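Local structure of Lmo2125 protein (Listeria monocytogenes serovar 1/2a, 5TU0) at residues V13-G18 with K274-S279; D21-I26 with Q289-Y294. The protein binds maltose and probably delivers it for transmembrane carbohydrate uptake, as a membrane-anchored solute-binding lipoprotein. The protein carries 2 engineered substitutions. One frame throughout, in Å; residues are numbered along the deposited sequence.

Contact 1 (V13-G18 with K274-S279)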
ATOM      1  N   VAL A  13      13.171   8.897 -19.304  1.00 29.37           N
ATOM      2  CA  VAL A  13      12.324   8.085 -18.433  1.00 28.47           C
ATOM      3  C   VAL A  13      13.206   7.556 -17.331  1.00 28.54           C
ATOM      4  O   VAL A  13      14.181   6.873 -17.619  1.00 29.95           O
ATOM      5  CB  VAL A  13      11.707   6.906 -19.221  1.00 28.66           C
ATOM      6  CG1 VAL A  13      10.901   5.969 -18.312  1.00 29.18           C
ATOM      7  CG2 VAL A  13      10.861   7.433 -20.366  1.00 29.35           C
ATOM      8  N   SER A  14      12.896   7.919 -16.082  1.00 27.29           N
ATOM      9  CA  SER A  14      13.666   7.466 -14.932  1.00 27.82           C
ATOM     10  C   SER A  14      12.885   6.458 -14.110  1.00 27.76           C
ATOM     11  O   SER A  14      11.762   6.730 -13.668  1.00 26.90           O
ATOM     12  CB  SER A  14      14.083   8.639 -14.042  1.00 29.11           C
ATOM     13  OG  SER A  14      14.971   8.207 -13.012  1.00 29.92           O
ATOM     14  N   VAL A  15      13.491   5.300 -13.868  1.00 27.34           N
ATOM     15  CA  VAL A  15      12.841   4.274 -13.082  1.00 27.46           C
ATOM     16  C   VAL A  15      13.814   3.557 -12.179  1.00 28.58           C
ATOM     17  O   VAL A  15      15.019   3.582 -12.387  1.00 29.17           O
ATOM     18  CB  VAL A  15      12.106   3.216 -13.962  1.00 27.51           C
ATOM     19  CG1 VAL A  15      10.896   3.819 -14.651  1.00 26.91           C
ATOM     20  CG2 VAL A  15      13.046   2.546 -14.979  1.00 28.04           C
ATOM     21  N   ASP A  16      13.254   2.927 -11.160  1.00 29.30           N
ATOM     22  CA  ASP A  16      13.993   2.101 -10.248  1.00 32.40           C
ATOM     23  C   ASP A  16      14.572   0.916 -11.018  1.00 31.84           C
ATOM     24  O   ASP A  16      14.044   0.525 -12.059  1.00 28.93           O
ATOM     25  CB  ASP A  16      13.047   1.605  -9.167  1.00 35.36           C
ATOM     26  CG  ASP A  16      13.751   0.895  -8.080  1.00 40.55           C
ATOM     27  OD1 ASP A  16      14.163  -0.277  -8.301  1.00 44.68           O
ATOM     28  OD2 ASP A  16      13.857   1.501  -6.995  1.00 44.04           O
ATOM     29  N   ALA A  17      15.640   0.344 -10.485  1.00 33.22           N
ATOM     30  CA  ALA A  17      16.311  -0.802 -11.100  1.00 34.38           C
ATOM     31  C   ALA A  17      15.371  -1.922 -11.519  1.00 33.70           C
ATOM     32  O   ALA A  17      15.547  -2.507 -12.592  1.00 33.18           O
ATOM     33  CB  ALA A  17      17.380  -1.349 -10.166  1.00 37.13           C
ATOM     34  N   GLY A  18      14.361  -2.199 -10.696  1.00 32.05           N
ATOM     35  CA  GLY A  18      13.412  -3.269 -10.979  1.00 31.59           C
ATOM     36  C   GLY A  18      12.525  -3.084 -12.194  1.00 29.17           C
ATOM     37  O   GLY A  18      11.868  -4.016 -12.617  1.00 29.95           O
ATOM     38  N   LYS A 274       1.435   2.415  -7.374  1.00 24.43           N
ATOM     39  CA  LYS A 274       2.281   3.392  -8.022  1.00 24.91           C
ATOM     40  C   LYS A 274       1.653   3.905  -9.321  1.00 24.15           C
ATOM     41  O   LYS A 274       0.889   3.197 -10.005  1.00 22.86           O
ATOM     42  CB  LYS A 274       3.638   2.761  -8.360  1.00 26.24           C
ATOM     43  CG  LYS A 274       4.430   2.198  -7.184  1.00 27.58           C
ATOM     44  CD  LYS A 274       5.804   1.734  -7.670  1.00 29.77           C
ATOM     45  CE  LYS A 274       6.638   1.000  -6.619  1.00 31.48           C
ATOM     46  NZ  LYS A 274       6.180  -0.400  -6.498  1.00 34.13           N
ATOM     47  N   GLY A 275       1.997   5.139  -9.650  1.00 23.73           N
ATOM     48  CA  GLY A 275       1.554   5.775 -10.874  1.00 23.64           C
ATOM     49  C   GLY A 275       2.749   6.375 -11.607  1.00 23.51           C
ATOM     50  O   GLY A 275       3.837   6.560 -11.036  1.00 22.37           O
ATOM     51  N   TRP A 276       2.549   6.654 -12.887  1.00 23.05           N
ATOM     52  CA  TRP A 276       3.529   7.343 -13.681  1.00 23.55           C
ATOM     53  C   TRP A 276       3.212   8.840 -13.561  1.00 23.99           C
ATOM     54  O   TRP A 276       2.040   9.242 -13.588  1.00 24.11           O
ATOM     55  CB  TRP A 276       3.458   6.893 -15.143  1.00 24.29           C
ATOM     56  CG  TRP A 276       4.101   5.592 -15.395  1.00 25.22           C
ATOM     57  CD1 TRP A 276       3.520   4.365 -15.388  1.00 25.93           C
ATOM     58  CD2 TRP A 276       5.482   5.386 -15.714  1.00 26.66           C
ATOM     59  NE1 TRP A 276       4.460   3.396 -15.705  1.00 27.23           N
ATOM     60  CE2 TRP A 276       5.674   4.001 -15.886  1.00 27.04           C
ATOM     61  CE3 TRP A 276       6.570   6.243 -15.861  1.00 27.11           C
ATOM     62  CZ2 TRP A 276       6.915   3.455 -16.221  1.00 27.69           C
ATOM     63  CZ3 TRP A 276       7.811   5.702 -16.187  1.00 28.12           C
ATOM     64  CH2 TRP A 276       7.967   4.319 -16.360  1.00 27.38           C
ATOM     65  N   VAL A 277       4.252   9.655 -13.406  1.00 24.03           N
ATOM     66  CA  VAL A 277       4.094  11.092 -13.254  1.00 23.58           C
ATOM     67  C   VAL A 277       4.999  11.833 -14.216  1.00 24.11           C
ATOM     68  O   VAL A 277       5.979  11.261 -14.703  1.00 24.34           O
ATOM     69  CB  VAL A 277       4.371  11.535 -11.806  1.00 23.27           C
ATOM     70  CG1 VAL A 277       3.445  10.781 -10.852  1.00 23.02           C
ATOM     71  CG2 VAL A 277       5.829  11.318 -11.395  1.00 23.38           C
ATOM     72  N   VAL A 278       4.651  13.093 -14.496  1.00 24.41           N
ATOM     73  CA  VAL A 278       5.401  13.958 -15.428  1.00 25.32           C
ATOM     74  C   VAL A 278       5.968  15.144 -14.675  1.00 25.11           C
ATOM     75  O   VAL A 278       5.253  15.820 -13.936  1.00 25.71           O
ATOM     76  CB  VAL A 278       4.493  14.486 -16.552  1.00 25.70           C
ATOM     77  CG1 VAL A 278       5.251  15.441 -17.474  1.00 26.88           C
ATOM     78  CG2 VAL A 278       3.893  13.332 -17.330  1.00 25.99           C
ATOM     79  N   SER A 279       7.260  15.394 -14.850  1.00 25.20           N
ATOM     80  CA  SER A 279       7.906  16.548 -14.245  1.00 25.26           C
ATOM     81  C   SER A 279       7.242  17.843 -14.726  1.00 26.17           C
ATOM     82  O   SER A 279       7.027  18.021 -15.923  1.00 25.16           O
ATOM     83  CB  SER A 279       9.383  16.570 -14.635  1.00 25.92           C
ATOM     84  OG  SER A 279      10.007  17.775 -14.247  1.00 26.52           O
TER

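Contact 2 (D21-I26 with Q289-Y294)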
ATOM      1  N   ASP A  21      14.580  -3.111 -17.129  1.00 32.28           N
ATOM      2  CA  ASP A  21      14.415  -4.091 -18.231  1.00 33.66           C
ATOM      3  C   ASP A  21      13.046  -3.970 -18.902  1.00 32.17           C
ATOM      4  O   ASP A  21      12.924  -4.074 -20.127  1.00 31.11           O
ATOM      5  CB  ASP A  21      14.611  -5.521 -17.730  1.00 35.92           C
ATOM      6  CG  ASP A  21      16.042  -5.805 -17.289  1.00 38.79           C
ATOM      7  OD1 ASP A  21      16.948  -5.009 -17.615  1.00 40.86           O
ATOM      8  OD2 ASP A  21      16.265  -6.847 -16.634  1.00 39.76           O
ATOM      9  N   TYR A  22      12.017  -3.761 -18.082  1.00 30.35           N
ATOM     10  CA  TYR A  22      10.664  -3.597 -18.572  1.00 29.32           C
ATOM     11  C   TYR A  22      10.558  -2.382 -19.474  1.00 28.47           C
ATOM     12  O   TYR A  22      10.029  -2.482 -20.593  1.00 28.04           O
ATOM     13  CB  TYR A  22       9.670  -3.488 -17.401  1.00 28.86           C
ATOM     14  CG  TYR A  22       8.345  -2.916 -17.801  1.00 28.48           C
ATOM     15  CD1 TYR A  22       7.449  -3.663 -18.553  1.00 29.04           C
ATOM     16  CD2 TYR A  22       7.968  -1.622 -17.407  1.00 28.53           C
ATOM     17  CE1 TYR A  22       6.223  -3.135 -18.938  1.00 29.38           C
ATOM     18  CE2 TYR A  22       6.743  -1.088 -17.780  1.00 28.06           C
ATOM     19  CZ  TYR A  22       5.871  -1.855 -18.542  1.00 28.14           C
ATOM     20  OH  TYR A  22       4.643  -1.345 -18.919  1.00 28.44           O
ATOM     21  N   VAL A  23      11.069  -1.245 -19.008  1.00 27.19           N
ATOM     22  CA  VAL A  23      11.025  -0.027 -19.811  1.00 27.50           C
ATOM     23  C   VAL A  23      11.822  -0.234 -21.123  1.00 29.15           C
ATOM     24  O   VAL A  23      11.356   0.172 -22.203  1.00 29.84           O
ATOM     25  CB  VAL A  23      11.480   1.217 -19.014  1.00 27.09           C
ATOM     26  CG1 VAL A  23      11.619   2.437 -19.917  1.00 27.22           C
ATOM     27  CG2 VAL A  23      10.480   1.511 -17.903  1.00 25.91           C
ATOM     28  N   ASN A  24      12.981  -0.878 -21.035  1.00 30.80           N
ATOM     29  CA  ASN A  24      13.790  -1.154 -22.239  1.00 33.11           C
ATOM     30  C   ASN A  24      13.069  -2.052 -23.235  1.00 33.51           C
ATOM     31  O   ASN A  24      13.152  -1.818 -24.449  1.00 34.46           O
ATOM     32  CB  ASN A  24      15.180  -1.699 -21.897  1.00 35.63           C
ATOM     33  CG  ASN A  24      16.149  -0.602 -21.500  1.00 36.70           C
ATOM     34  OD1 ASN A  24      16.054   0.528 -21.974  1.00 37.39           O
ATOM     35  ND2 ASN A  24      17.093  -0.932 -20.639  1.00 39.44           N
ATOM     36  N   LYS A  25      12.341  -3.043 -22.733  1.00 33.28           N
ATOM     37  CA  LYS A  25      11.559  -3.916 -23.590  1.00 34.28           C
ATOM     38  C   LYS A  25      10.462  -3.152 -24.346  1.00 32.94           C
ATOM     39  O   LYS A  25      10.315  -3.323 -25.548  1.00 33.26           O
ATOM     40  CB  LYS A  25      10.905  -5.048 -22.798  1.00 35.02           C
ATOM     41  CG  LYS A  25      10.213  -6.089 -23.674  1.00 37.38           C
ATOM     42  CD  LYS A  25       9.726  -7.285 -22.864  1.00 39.17           C
ATOM     43  CE  LYS A  25       9.598  -8.554 -23.693  1.00 42.07           C
ATOM     44  NZ  LYS A  25      10.926  -9.141 -23.996  1.00 43.32           N
ATOM     45  N   ILE A  26       9.706  -2.305 -23.651  1.00 30.82           N
ATOM     46  CA  ILE A  26       8.577  -1.628 -24.297  1.00 30.74           C
ATOM     47  C   ILE A  26       8.869  -0.309 -25.007  1.00 30.73           C
ATOM     48  O   ILE A  26       8.043   0.136 -25.798  1.00 31.24           O
ATOM     49  CB  ILE A  26       7.418  -1.369 -23.304  1.00 29.16           C
ATOM     50  CG1 ILE A  26       7.781  -0.283 -22.275  1.00 28.46           C
ATOM     51  CG2 ILE A  26       7.026  -2.677 -22.629  1.00 29.71           C
ATOM     52  CD1 ILE A  26       6.616   0.180 -21.406  1.00 27.61           C
ATOM     53  N   GLN A 289       2.978  13.007 -22.033  1.00 26.91           N
ATOM     54  CA  GLN A 289       1.552  12.629 -21.931  1.00 27.22           C
ATOM     55  C   GLN A 289       1.305  11.367 -22.764  1.00 27.75           C
ATOM     56  O   GLN A 289       0.619  10.431 -22.319  1.00 26.88           O
ATOM     57  CB  GLN A 289       0.636  13.757 -22.412  1.00 27.66           C
ATOM     58  CG  GLN A 289      -0.844  13.385 -22.429  1.00 28.12           C
ATOM     59  CD  GLN A 289      -1.410  13.170 -21.038  1.00 28.41           C
ATOM     60  OE1 GLN A 289      -1.459  14.103 -20.231  1.00 29.00           O
ATOM     61  NE2 GLN A 289      -1.867  11.944 -20.747  1.00 28.88           N
ATOM     62  N   LYS A 290       1.881  11.346 -23.968  1.00 27.93           N
ATOM     63  CA  LYS A 290       1.761  10.188 -24.837  1.00 28.73           C
ATOM     64  C   LYS A 290       2.390   8.961 -24.152  1.00 26.43           C
ATOM     65  O   LYS A 290       1.830   7.889 -24.216  1.00 25.89           O
ATOM     66  CB  LYS A 290       2.359  10.461 -26.210  1.00 31.30           C
ATOM     67  CG  LYS A 290       1.564  11.497 -27.018  1.00 34.22           C
ATOM     68  CD  LYS A 290       2.254  11.787 -28.335  1.00 37.49           C
ATOM     69  CE  LYS A 290       1.457  12.728 -29.236  1.00 41.47           C
ATOM     70  NZ  LYS A 290       1.329  14.098 -28.664  1.00 45.53           N
ATOM     71  N   TRP A 291       3.503   9.145 -23.455  1.00 25.49           N
ATOM     72  CA  TRP A 291       4.151   8.035 -22.719  1.00 25.54           C
ATOM     73  C   TRP A 291       3.242   7.468 -21.634  1.00 25.37           C
ATOM     74  O   TRP A 291       3.123   6.263 -21.505  1.00 26.14           O
ATOM     75  CB  TRP A 291       5.496   8.458 -22.107  1.00 25.23           C
ATOM     76  CG  TRP A 291       6.119   7.359 -21.298  1.00 25.25           C
ATOM     77  CD1 TRP A 291       6.037   7.188 -19.946  1.00 25.25           C
ATOM     78  CD2 TRP A 291       6.861   6.248 -21.797  1.00 25.76           C
ATOM     79  NE1 TRP A 291       6.699   6.049 -19.566  1.00 25.06           N
ATOM     80  CE2 TRP A 291       7.215   5.451 -20.692  1.00 26.19           C
ATOM     81  CE3 TRP A 291       7.261   5.846 -23.076  1.00 26.77           C
ATOM     82  CZ2 TRP A 291       7.970   4.281 -20.825  1.00 26.48           C
ATOM     83  CZ3 TRP A 291       8.016   4.681 -23.209  1.00 27.70           C
ATOM     84  CH2 TRP A 291       8.357   3.911 -22.083  1.00 26.95           C
ATOM     85  N   LEU A 292       2.616   8.339 -20.845  1.00 25.50           N
ATOM     86  CA  LEU A 292       1.696   7.868 -19.814  1.00 25.82           C
ATOM     87  C   LEU A 292       0.553   7.020 -20.401  1.00 27.04           C
ATOM     88  O   LEU A 292       0.198   5.971 -19.843  1.00 27.10           O
ATOM     89  CB  LEU A 292       1.137   9.031 -18.978  1.00 25.83           C
ATOM     90  CG  LEU A 292       1.906   9.405 -17.704  1.00 25.70           C
ATOM     91  CD1 LEU A 292       3.363   9.736 -17.990  1.00 26.29           C
ATOM     92  CD2 LEU A 292       1.231  10.557 -16.967  1.00 25.84           C
ATOM     93  N   ASP A 293      -0.014   7.486 -21.518  1.00 28.28           N
ATOM     94  CA  ASP A 293      -1.117   6.791 -22.206  1.00 29.16           C
ATOM     95  C   ASP A 293      -0.650   5.463 -22.790  1.00 28.88           C
ATOM     96  O   ASP A 293      -1.424   4.500 -22.857  1.00 30.33           O
ATOM     97  CB  ASP A 293      -1.705   7.664 -23.332  1.00 30.38           C
ATOM     98  CG  ASP A 293      -2.436   8.906 -22.802  1.00 32.32           C
ATOM     99  OD1 ASP A 293      -2.719   8.981 -21.585  1.00 30.85           O
ATOM    100  OD2 ASP A 293      -2.728   9.813 -23.613  1.00 33.99           O
ATOM    101  N   TYR A 294       0.594   5.440 -23.259  1.00 27.53           N
ATOM    102  CA  TYR A 294       1.206   4.217 -23.778  1.00 26.90           C
ATOM    103  C   TYR A 294       1.471   3.181 -22.667  1.00 26.66           C
ATOM    104  O   TYR A 294       0.969   2.043 -22.711  1.00 26.55           O
ATOM    105  CB  TYR A 294       2.534   4.567 -24.455  1.00 26.79           C
ATOM    106  CG  TYR A 294       3.340   3.388 -24.958  1.00 27.03           C
ATOM    107  CD1 TYR A 294       3.015   2.766 -26.155  1.00 27.82           C
ATOM    108  CD2 TYR A 294       4.454   2.921 -24.259  1.00 27.01           C
ATOM    109  CE1 TYR A 294       3.762   1.689 -26.636  1.00 28.29           C
ATOM    110  CE2 TYR A 294       5.204   1.839 -24.735  1.00 27.50           C
ATOM    111  CZ  TYR A 294       4.847   1.231 -25.930  1.00 28.28           C
ATOM    112  OH  TYR A 294       5.557   0.156 -26.433  1.00 28.89           O
TER

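Contact 1 (V13-G18 with K274-S279)
Trp276 reaches Val13 and Val15 with the far rim of its indole, the only part of residues 274-279 that meets residues 13-18. Its CB is still distant, 8.1 Å from Val13 CG1, and CG, turned away from the carbonyl carbon beside the backbone N (chi1 -78°), starts the ring toward the two valines. Leu292 and Val295 of helix 285-295 and Met66 of strand 64-68 also touch this side chain. At the end of the six-membered ring CZ3 meets Val13 CG1 at 3.8 Å, while CH2 presses on Val15 CG1 at 3.4 Å, a close approach for apolar carbons. The methyls lie on opposite sides of the indole plane, just beyond its rim, so both approaches are oblique. The setting is the sheet of an alpha/beta lobe of the periplasmic-binding-protein fold, as in other family 1 solute-binding proteins: strand 64-68 pairs with strand 272-278, and its Val64 is backbone-bonded to Ser14 of strand 10-15. The indole thus spans two strand spacings, with Val15 and Trp276 CA atoms 9.8 Å apart. Past Val15 the chain turns into helix 17-34, where Asp16 is the N-cap, its OD1 accepting from Gly18 N at 3.1 Å through the anti lone pair.

Contact 2 (D21-I26 with Q289-Y294)
The indole of Trp291 and the phenol of Tyr294 carry helix 285-295 across to Val23 and Ile26 of helix 17-34. Two apolar groups approach the indole obliquely at the far corner of its six-membered ring: Val23 CG1 and Ile26 CD1 each lie 4.2 Å from Trp291 CH2. Trp276 and Phe30 add edge-to-face ring contacts to the same indole. At the edge of the phenol, near its plane, sits the carbonyl oxygen of Ile26, and the aliphatic chain of that isoleucine runs past the ring in the opposite sense, with CD1 4.0 Å from Tyr294 CE2. Ile26 CG1 is wedged between its own backbone N and carbonyl carbon (chi1 71°), which brings CD1 within range of both aromatic side chains. With the axes of segments 21-26 and 289-294 13.3 Å apart at closest and 101° apart in direction, the large side chains span the gap. Both helices pack on the same face of the lobe's sheet, Val23 resting on Val13 and Val15 of strand 10-15. Tyr294 OH donates to Ile26 O at 2.6 Å, in the carbonyl plane and on a lone pair, with a C=O...OH angle of 145°. This gives the hydroxyl a backbone acceptor and ties the phenol to the facing helix, a directional bond beside the aliphatic contacts of Val23 and Ile26.

Overall arrangement
From the N terminus, the chain passes through strand 10-15 and straight into helix 17-34, supplying the first partner of each contact in turn. After some 250 residues it returns as strand 272-278, where contact 1 closes its loop, and then as helix 285-295, where contact 2 closes the second. The segments therefore alternate along the sequence, and the two closures cross. Contact 1 lies on the helix-bearing face of the sheet, across strand 64-68, and contact 2 between the two helices packed there, their centres about 10 Å apart. The layers interlock directly, Val13 against Val23 and Val278 against Leu292. Together the contacts tie the first strand-helix unit to a later strand-helix pair in the same lobe.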